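Side-chain contacts in D-aminoacid aminotransferase-like PLP-dependent enzyme (Haemophilus somnus, PDB 3CEB), which is a putative 4-amino-4-deoxychorismate lyase of the class IV aminotransferase family, probably using pyridoxal phosphate to release 4-aminobenzoate and pyruvate: residues L139-N144 / I148-P153; T108-L113 / I123-Q128. All coordinates share one frame; numbering follows the deposited sequence.

Contact 1 (L139-N144 / I148-P153)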
ATOM      1  N   LEU A 139       8.621   0.743  -0.722  1.00 31.27           N
ATOM      2  CA  LEU A 139       9.857   1.065  -0.024  1.00 30.94           C
ATOM      3  C   LEU A 139      10.508   2.356  -0.522  1.00 30.28           C
ATOM      4  O   LEU A 139      10.364   2.743  -1.683  1.00 29.89           O
ATOM      5  CB  LEU A 139      10.832  -0.118  -0.099  1.00 31.20           C
ATOM      6  CG  LEU A 139      10.436  -1.426   0.586  1.00 30.76           C
ATOM      7  CD1 LEU A 139      11.334  -2.516   0.079  1.00 29.90           C
ATOM      8  CD2 LEU A 139      10.419  -1.377   2.125  1.00 30.50           C
ATOM      9  N   ILE A 140      11.189   3.026   0.416  1.00 29.82           N
ATOM     10  CA  ILE A 140      11.923   4.256   0.153  1.00 29.26           C
ATOM     11  C   ILE A 140      13.317   4.124   0.750  1.00 29.68           C
ATOM     12  O   ILE A 140      13.523   3.472   1.765  1.00 29.96           O
ATOM     13  CB  ILE A 140      11.193   5.537   0.669  1.00 28.72           C
ATOM     14  CG1 ILE A 140      11.032   5.547   2.193  1.00 28.84           C
ATOM     15  CG2 ILE A 140       9.828   5.665   0.034  1.00 27.39           C
ATOM     16  CD1 ILE A 140      10.487   6.890   2.752  1.00 24.33           C
ATOM     17  N   PHE A 141      14.269   4.747   0.088  1.00 29.58           N
ATOM     18  CA  PHE A 141      15.670   4.597   0.411  1.00 29.73           C
ATOM     19  C   PHE A 141      16.315   5.953   0.478  1.00 30.65           C
ATOM     20  O   PHE A 141      16.116   6.778  -0.385  1.00 30.68           O
ATOM     21  CB  PHE A 141      16.320   3.757  -0.681  1.00 29.41           C
ATOM     22  CG  PHE A 141      15.720   2.376  -0.807  1.00 28.38           C
ATOM     23  CD1 PHE A 141      14.637   2.144  -1.626  1.00 28.92           C
ATOM     24  CD2 PHE A 141      16.224   1.307  -0.069  1.00 28.46           C
ATOM     25  CE1 PHE A 141      14.057   0.866  -1.702  1.00 29.06           C
ATOM     26  CE2 PHE A 141      15.671   0.030  -0.151  1.00 25.86           C
ATOM     27  CZ  PHE A 141      14.572  -0.188  -0.957  1.00 26.78           C
ATOM     28  N   ARG A 142      17.087   6.202   1.516  1.00 32.03           N
ATOM     29  CA  ARG A 142      17.640   7.535   1.689  1.00 33.34           C
ATOM     30  C   ARG A 142      18.975   7.683   1.002  1.00 33.45           C
ATOM     31  O   ARG A 142      19.826   6.855   1.117  1.00 32.77           O
ATOM     32  CB  ARG A 142      17.733   7.904   3.173  1.00 33.69           C
ATOM     33  CG  ARG A 142      17.964   9.387   3.403  1.00 36.48           C
ATOM     34  CD  ARG A 142      17.827   9.782   4.889  1.00 41.37           C
ATOM     35  NE  ARG A 142      18.767   9.078   5.783  1.00 45.28           N
ATOM     36  CZ  ARG A 142      20.082   9.322   5.864  1.00 49.26           C
ATOM     37  NH1 ARG A 142      20.656  10.247   5.079  1.00 51.44           N
ATOM     38  NH2 ARG A 142      20.837   8.625   6.719  1.00 49.63           N
ATOM     39  N   GLN A 143      19.119   8.759   0.258  1.00 34.72           N
ATOM     40  CA  GLN A 143      20.377   9.074  -0.387  1.00 35.97           C
ATOM     41  C   GLN A 143      20.578  10.558  -0.323  1.00 37.15           C
ATOM     42  O   GLN A 143      19.742  11.345  -0.765  1.00 37.24           O
ATOM     43  CB  GLN A 143      20.379   8.630  -1.833  1.00 36.06           C
ATOM     44  CG  GLN A 143      21.733   8.655  -2.433  1.00 37.06           C
ATOM     45  CD  GLN A 143      21.744   8.045  -3.790  1.00 38.85           C
ATOM     46  OE1 GLN A 143      21.134   8.588  -4.701  1.00 42.30           O
ATOM     47  NE2 GLN A 143      22.417   6.899  -3.945  1.00 38.72           N
ATOM     48  N   ASN A 144      21.697  10.953   0.239  1.00 38.86           N
ATOM     49  CA  ASN A 144      21.890  12.360   0.504  1.00 40.40           C
ATOM     50  C   ASN A 144      20.800  12.792   1.463  1.00 40.71           C
ATOM     51  O   ASN A 144      20.653  12.254   2.586  1.00 41.42           O
ATOM     52  CB  ASN A 144      21.767  13.154  -0.795  1.00 40.89           C
ATOM     53  CG  ASN A 144      23.065  13.149  -1.585  1.00 42.26           C
ATOM     54  OD1 ASN A 144      23.935  12.297  -1.349  1.00 42.60           O
ATOM     55  ND2 ASN A 144      23.224  14.119  -2.500  1.00 43.77           N
ATOM     56  N   ILE A 148      14.373   8.041  -2.325  1.00 31.39           N
ATOM     57  CA  ILE A 148      14.184   7.428  -3.632  1.00 30.46           C
ATOM     58  C   ILE A 148      13.324   6.181  -3.488  1.00 30.34           C
ATOM     59  O   ILE A 148      13.511   5.384  -2.574  1.00 30.37           O
ATOM     60  CB  ILE A 148      15.552   7.028  -4.275  1.00 30.11           C
ATOM     61  CG1 ILE A 148      16.389   8.247  -4.646  1.00 29.55           C
ATOM     62  CG2 ILE A 148      15.346   6.214  -5.567  1.00 30.57           C
ATOM     63  CD1 ILE A 148      16.592   9.175  -3.560  1.00 29.10           C
ATOM     64  N   THR A 149      12.366   6.012  -4.387  1.00 30.34           N
ATOM     65  CA  THR A 149      11.542   4.804  -4.397  1.00 29.65           C
ATOM     66  C   THR A 149      11.670   4.147  -5.765  1.00 29.76           C
ATOM     67  O   THR A 149      11.876   4.853  -6.748  1.00 29.39           O
ATOM     68  CB  THR A 149      10.061   5.152  -4.061  1.00 29.84           C
ATOM     69  OG1 THR A 149       9.344   3.963  -3.756  1.00 27.50           O
ATOM     70  CG2 THR A 149       9.361   5.924  -5.203  1.00 27.83           C
ATOM     71  N   PRO A 150      11.522   2.807  -5.843  1.00 30.34           N
ATOM     72  CA  PRO A 150      11.630   2.060  -7.100  1.00 31.34           C
ATOM     73  C   PRO A 150      10.618   2.474  -8.143  1.00 32.32           C
ATOM     74  O   PRO A 150       9.420   2.547  -7.836  1.00 32.16           O
ATOM     75  CB  PRO A 150      11.333   0.631  -6.661  1.00 31.28           C
ATOM     76  CG  PRO A 150      11.688   0.610  -5.248  1.00 30.94           C
ATOM     77  CD  PRO A 150      11.397   1.905  -4.688  1.00 29.56           C
ATOM     78  N   ASP A 151      11.072   2.755  -9.358  1.00 33.49           N
ATOM     79  CA  ASP A 151      10.118   3.146 -10.404  1.00 35.27           C
ATOM     80  C   ASP A 151       9.235   1.975 -10.817  1.00 35.56           C
ATOM     81  O   ASP A 151       8.178   2.224 -11.352  1.00 36.14           O
ATOM     82  CB  ASP A 151      10.739   3.874 -11.643  1.00 35.97           C
ATOM     83  CG  ASP A 151      11.637   2.984 -12.466  1.00 39.12           C
ATOM     84  OD1 ASP A 151      11.968   1.883 -11.960  1.00 45.88           O
ATOM     85  OD2 ASP A 151      12.033   3.378 -13.593  1.00 42.04           O
ATOM     86  N   LYS A 152       9.632   0.727 -10.526  1.00 35.84           N
ATOM     87  CA  LYS A 152       8.774  -0.480 -10.829  1.00 35.73           C
ATOM     88  C   LYS A 152       8.370  -1.317  -9.643  1.00 34.20           C
ATOM     89  O   LYS A 152       8.861  -2.414  -9.469  1.00 33.87           O
ATOM     90  CB  LYS A 152       9.480  -1.456 -11.752  1.00 36.33           C
ATOM     91  CG  LYS A 152       8.924  -1.451 -13.145  1.00 40.34           C
ATOM     92  CD  LYS A 152       8.511  -0.019 -13.580  1.00 42.69           C
ATOM     93  CE  LYS A 152       7.902  -0.013 -14.991  1.00 43.61           C
ATOM     94  NZ  LYS A 152       7.299   1.309 -15.305  1.00 43.88           N
ATOM     95  N   PRO A 153       7.455  -0.821  -8.835  1.00 33.15           N
ATOM     96  CA  PRO A 153       7.081  -1.559  -7.641  1.00 32.78           C
ATOM     97  C   PRO A 153       6.139  -2.707  -8.004  1.00 32.86           C
ATOM     98  O   PRO A 153       5.719  -2.799  -9.147  1.00 33.02           O
ATOM     99  CB  PRO A 153       6.327  -0.519  -6.851  1.00 33.09           C
ATOM    100  CG  PRO A 153       5.613   0.279  -7.972  1.00 32.36           C
ATOM    101  CD  PRO A 153       6.598   0.353  -9.085  1.00 33.06           C
TER
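F141 and I148 face each other as a hydrogen-bonded antiparallel pair, joined by two backbone bonds: F141 N gives to I148 O at 2.8 Å, and I148 N gives to F141 O at 2.9 Å. The second is almost straight, 177° at the hydrogen, whereas the first is bent to 144°. I140 adds a CH...O contact, its CA lying 3.4 Å from I148 O, the same carbonyl that takes the F141 amide.

A side-chain bond continues this ladder where no backbone pair does. T149 OG1 gives to L139 O at 2.6 Å, approaching nearly along the C=O axis; a first torsion of -166° sets the hydroxyl opposite its own backbone N and beside its carbonyl carbon. P150, which has no amide hydrogen, follows at once, and its CD also lies against L139 O, at 3.3 Å.

The two strands are the arms of a β-hairpin, 138-143 with 146-150, inside a mixed four-stranded sheet; the axes of 139-143 and 148-150 approach to 4.7 Å, with the strands antiparallel. Strand 185-188 adds itself beyond 138-143, and strand 170-172 beyond 146-150.

Apolar contacts fill in around the bonds. The F141 ring meets P150 with its edge, CE1 to CD at 4.1 Å, the two side chains crossing at about a right angle. I148 CD1 lies 4.2 Å from Q143 CB, while the amide end of Q143 bonds to Q181. On the other side of the sheet from F141 and I148, I140 CG2 reaches T149 CB.

Contact 2 (T108-L113 / I123-Q128). With SO4 (sulfate ion), chain F.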
ATOM      1  N   THR A 108      -1.815 -14.835  -0.025  1.00 27.10           N
ATOM      2  CA  THR A 108      -1.103 -16.046   0.366  1.00 27.24           C
ATOM      3  C   THR A 108       0.402 -15.948   0.075  1.00 28.49           C
ATOM      4  O   THR A 108       1.204 -16.129   0.986  1.00 29.14           O
ATOM      5  CB  THR A 108      -1.668 -17.272  -0.335  1.00 27.46           C
ATOM      6  OG1 THR A 108      -3.053 -17.364  -0.029  1.00 28.40           O
ATOM      7  CG2 THR A 108      -0.947 -18.557   0.087  1.00 24.11           C
ATOM      8  N   LEU A 109       0.795 -15.632  -1.164  1.00 28.74           N
ATOM      9  CA  LEU A 109       2.230 -15.586  -1.488  1.00 29.18           C
ATOM     10  C   LEU A 109       2.935 -14.534  -0.652  1.00 29.41           C
ATOM     11  O   LEU A 109       3.900 -14.816  -0.005  1.00 30.30           O
ATOM     12  CB  LEU A 109       2.468 -15.308  -2.967  1.00 28.77           C
ATOM     13  CG  LEU A 109       3.889 -15.340  -3.529  1.00 29.30           C
ATOM     14  CD1 LEU A 109       4.620 -16.670  -3.220  1.00 22.12           C
ATOM     15  CD2 LEU A 109       3.819 -15.084  -5.050  1.00 28.92           C
ATOM     16  N   LEU A 110       2.455 -13.317  -0.674  1.00 29.71           N
ATOM     17  CA  LEU A 110       3.044 -12.293   0.155  1.00 29.70           C
ATOM     18  C   LEU A 110       3.211 -12.771   1.584  1.00 30.55           C
ATOM     19  O   LEU A 110       4.226 -12.522   2.201  1.00 31.64           O
ATOM     20  CB  LEU A 110       2.182 -11.048   0.176  1.00 29.52           C
ATOM     21  CG  LEU A 110       2.179 -10.236  -1.109  1.00 28.32           C
ATOM     22  CD1 LEU A 110       1.103  -9.180  -1.040  1.00 25.59           C
ATOM     23  CD2 LEU A 110       3.597  -9.654  -1.312  1.00 26.72           C
ATOM     24  N   ASN A 111       2.243 -13.488   2.116  1.00 31.10           N
ATOM     25  CA  ASN A 111       2.331 -13.861   3.516  1.00 31.32           C
ATOM     26  C   ASN A 111       3.390 -14.919   3.719  1.00 32.45           C
ATOM     27  O   ASN A 111       4.097 -14.930   4.746  1.00 33.39           O
ATOM     28  CB  ASN A 111       0.972 -14.307   4.060  1.00 31.66           C
ATOM     29  CG  ASN A 111       0.014 -13.135   4.223  1.00 30.77           C
ATOM     30  OD1 ASN A 111       0.443 -12.005   4.405  1.00 32.36           O
ATOM     31  ND2 ASN A 111      -1.258 -13.396   4.159  1.00 30.71           N
ATOM     32  N   ASN A 112       3.503 -15.818   2.739  1.00 32.37           N
ATOM     33  CA  ASN A 112       4.553 -16.839   2.757  1.00 32.46           C
ATOM     34  C   ASN A 112       5.955 -16.255   2.594  1.00 31.79           C
ATOM     35  O   ASN A 112       6.896 -16.774   3.150  1.00 31.84           O
ATOM     36  CB  ASN A 112       4.299 -17.905   1.716  1.00 32.60           C
ATOM     37  CG  ASN A 112       3.158 -18.797   2.110  1.00 36.73           C
ATOM     38  OD1 ASN A 112       2.951 -19.054   3.312  1.00 40.96           O
ATOM     39  ND2 ASN A 112       2.392 -19.284   1.116  1.00 40.53           N
ATOM     40  N   LEU A 113       6.084 -15.182   1.828  1.00 31.52           N
ATOM     41  CA  LEU A 113       7.361 -14.506   1.672  1.00 31.97           C
ATOM     42  C   LEU A 113       7.723 -13.856   2.997  1.00 32.28           C
ATOM     43  O   LEU A 113       8.828 -13.974   3.461  1.00 32.42           O
ATOM     44  CB  LEU A 113       7.320 -13.465   0.552  1.00 31.72           C
ATOM     45  CG  LEU A 113       7.182 -14.138  -0.825  1.00 32.38           C
ATOM     46  CD1 LEU A 113       7.187 -13.126  -1.951  1.00 28.43           C
ATOM     47  CD2 LEU A 113       8.272 -15.206  -0.995  1.00 28.75           C
ATOM     48  N   ILE A 123      10.122  -7.533   4.993  1.00 33.04           N
ATOM     49  CA  ILE A 123      10.926  -8.086   3.904  1.00 32.45           C
ATOM     50  C   ILE A 123      11.082  -7.072   2.805  1.00 32.82           C
ATOM     51  O   ILE A 123      10.486  -6.002   2.838  1.00 33.47           O
ATOM     52  CB  ILE A 123      10.377  -9.419   3.303  1.00 31.99           C
ATOM     53  CG1 ILE A 123       8.994  -9.220   2.654  1.00 31.37           C
ATOM     54  CG2 ILE A 123      10.329 -10.483   4.367  1.00 31.14           C
ATOM     55  CD1 ILE A 123       8.378 -10.469   2.021  1.00 26.75           C
HETATM   56  N   MSE A 124      11.879  -7.446   1.823  1.00 32.25           N
HETATM   57  CA  MSE A 124      12.159  -6.601   0.695  1.00 32.17           C
HETATM   58  C   MSE A 124      12.224  -7.521  -0.517  1.00 32.09           C
HETATM   59  O   MSE A 124      13.120  -8.341  -0.640  1.00 32.06           O
HETATM   60  CB  MSE A 124      13.471  -5.882   0.966  1.00 32.43           C
HETATM   61  CG  MSE A 124      13.963  -5.048  -0.170  1.00 32.98           C
HETATM   62 SE   MSE A 124      15.480  -3.946   0.322  0.75 29.79          SE
HETATM   63  CE  MSE A 124      14.446  -2.575   1.174  0.50 31.75           C
ATOM     64  N   ILE A 125      11.212  -7.439  -1.372  1.00 32.22           N
ATOM     65  CA  ILE A 125      11.074  -8.389  -2.467  1.00 31.74           C
ATOM     66  C   ILE A 125      11.907  -8.000  -3.686  1.00 32.19           C
ATOM     67  O   ILE A 125      11.689  -6.952  -4.326  1.00 33.13           O
ATOM     68  CB  ILE A 125       9.606  -8.549  -2.867  1.00 31.77           C
ATOM     69  CG1 ILE A 125       8.776  -9.061  -1.669  1.00 31.77           C
ATOM     70  CG2 ILE A 125       9.493  -9.521  -4.036  1.00 30.14           C
ATOM     71  CD1 ILE A 125       7.312  -8.876  -1.808  1.00 28.70           C
ATOM     72  N   ILE A 126      12.852  -8.873  -3.997  1.00 31.27           N
ATOM     73  CA  ILE A 126      13.709  -8.730  -5.138  1.00 30.55           C
ATOM     74  C   ILE A 126      13.154  -9.598  -6.247  1.00 30.48           C
ATOM     75  O   ILE A 126      13.202 -10.832  -6.180  1.00 30.33           O
ATOM     76  CB  ILE A 126      15.137  -9.175  -4.807  1.00 30.92           C
ATOM     77  CG1 ILE A 126      15.584  -8.464  -3.528  1.00 30.58           C
ATOM     78  CG2 ILE A 126      16.065  -8.882  -5.966  1.00 28.32           C
ATOM     79  CD1 ILE A 126      15.382  -6.979  -3.617  1.00 31.45           C
ATOM     80  N   ARG A 127      12.648  -8.926  -7.277  1.00 30.30           N
ATOM     81  CA  ARG A 127      12.025  -9.572  -8.414  1.00 30.10           C
ATOM     82  C   ARG A 127      12.759  -9.197  -9.686  1.00 30.25           C
ATOM     83  O   ARG A 127      12.793  -8.024 -10.081  1.00 29.43           O
ATOM     84  CB  ARG A 127      10.567  -9.114  -8.507  1.00 30.51           C
ATOM     85  CG  ARG A 127       9.763  -9.673  -9.679  1.00 31.00           C
ATOM     86  CD  ARG A 127       8.436  -8.951  -9.867  1.00 33.18           C
ATOM     87  NE  ARG A 127       7.711  -9.507 -10.993  1.00 36.16           N
ATOM     88  CZ  ARG A 127       7.916  -9.171 -12.265  1.00 38.10           C
ATOM     89  NH1 ARG A 127       8.796  -8.247 -12.568  1.00 40.77           N
ATOM     90  NH2 ARG A 127       7.232  -9.742 -13.237  1.00 38.88           N
ATOM     91  N   GLN A 128      13.337 -10.211 -10.324  1.00 30.59           N
ATOM     92  CA  GLN A 128      13.986 -10.034 -11.606  1.00 30.90           C
ATOM     93  C   GLN A 128      15.022  -8.938 -11.498  1.00 30.06           C
ATOM     94  O   GLN A 128      15.064  -8.036 -12.317  1.00 30.14           O
ATOM     95  CB  GLN A 128      12.935  -9.719 -12.678  1.00 31.22           C
ATOM     96  CG  GLN A 128      12.212 -11.003 -13.113  1.00 34.88           C
ATOM     97  CD  GLN A 128      11.003 -10.794 -14.040  1.00 38.99           C
ATOM     98  OE1 GLN A 128      11.052 -10.016 -14.994  1.00 41.45           O
ATOM     99  NE2 GLN A 128       9.917 -11.523 -13.763  1.00 40.28           N
TER
HETATM  100  S   SO4 F 198      -4.326 -11.278   5.093  1.00 70.40           S
HETATM  101  O1  SO4 F 198      -5.060 -10.076   4.637  1.00 69.10           O
HETATM  102  O2  SO4 F 198      -2.878 -10.915   4.930  1.00 71.02           O
HETATM  103  O3  SO4 F 198      -4.724 -11.622   6.453  1.00 69.60           O
HETATM  104  O4  SO4 F 198      -4.600 -12.512   4.352  1.00 66.78           O
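I123 drives its CD1 against the helix at L113: the methyl lies 3.5 Å from L113 CB and nearly as close to that residue's carbonyl carbon. Its first torsion of 63° places CG1 between backbone N and carbonyl carbon, and the extended second torsion carries CD1 on to the helix. The CG2 branch lies 3.9 Å from L113 O.

Two residues on, I125 points to the helix again, as alternation in a strand requires. Its CD1 touches L110 CD2 at 3.8 Å, the side chains crossing at about a right angle, and approaches L113 CD1 more loosely at 4.3 Å. L110 and L113, three residues apart on helix 108-114, thus meet two alternate strand residues. The axes of helix 108-113 and strand 123-127 come within 10.3 Å, at 117°, an ordinary separation for a helix laid across a strand. V93 of the adjacent strand 90-94 touches both L113 and I123.

Away from the strand, N111 ND2 gives a hydrogen bond to sulfate O2 at 3.1 Å, with a weak second one to O4; the ion probably comes from the crystallisation liquor. Side chain meets side chain through methyl and methylene carbons, implying dispersion and burial with little directional constraint.

In the fold
From the N terminus, the chain reaches contact 2 first: helix 108-114 leads through a short connection to strand 122-127, which packs back against it and closes that loop. Contact 1 opens later, as strand 138-143 turns tightly into strand 146-150. The two loops therefore follow in series, neither nested nor crossed, with centres about 17 Å apart. Strand 122-127 links them: I123 and I125 serve the helix, while the intervening selenomethionine M124 points the other way and, in the conformer given, lies against F141 and L139. Helix 108-114, the three-stranded sheet and the hairpin's four-stranded sheet are thus brought into contact through strand 122-127 within the aminotransferase class IV family region.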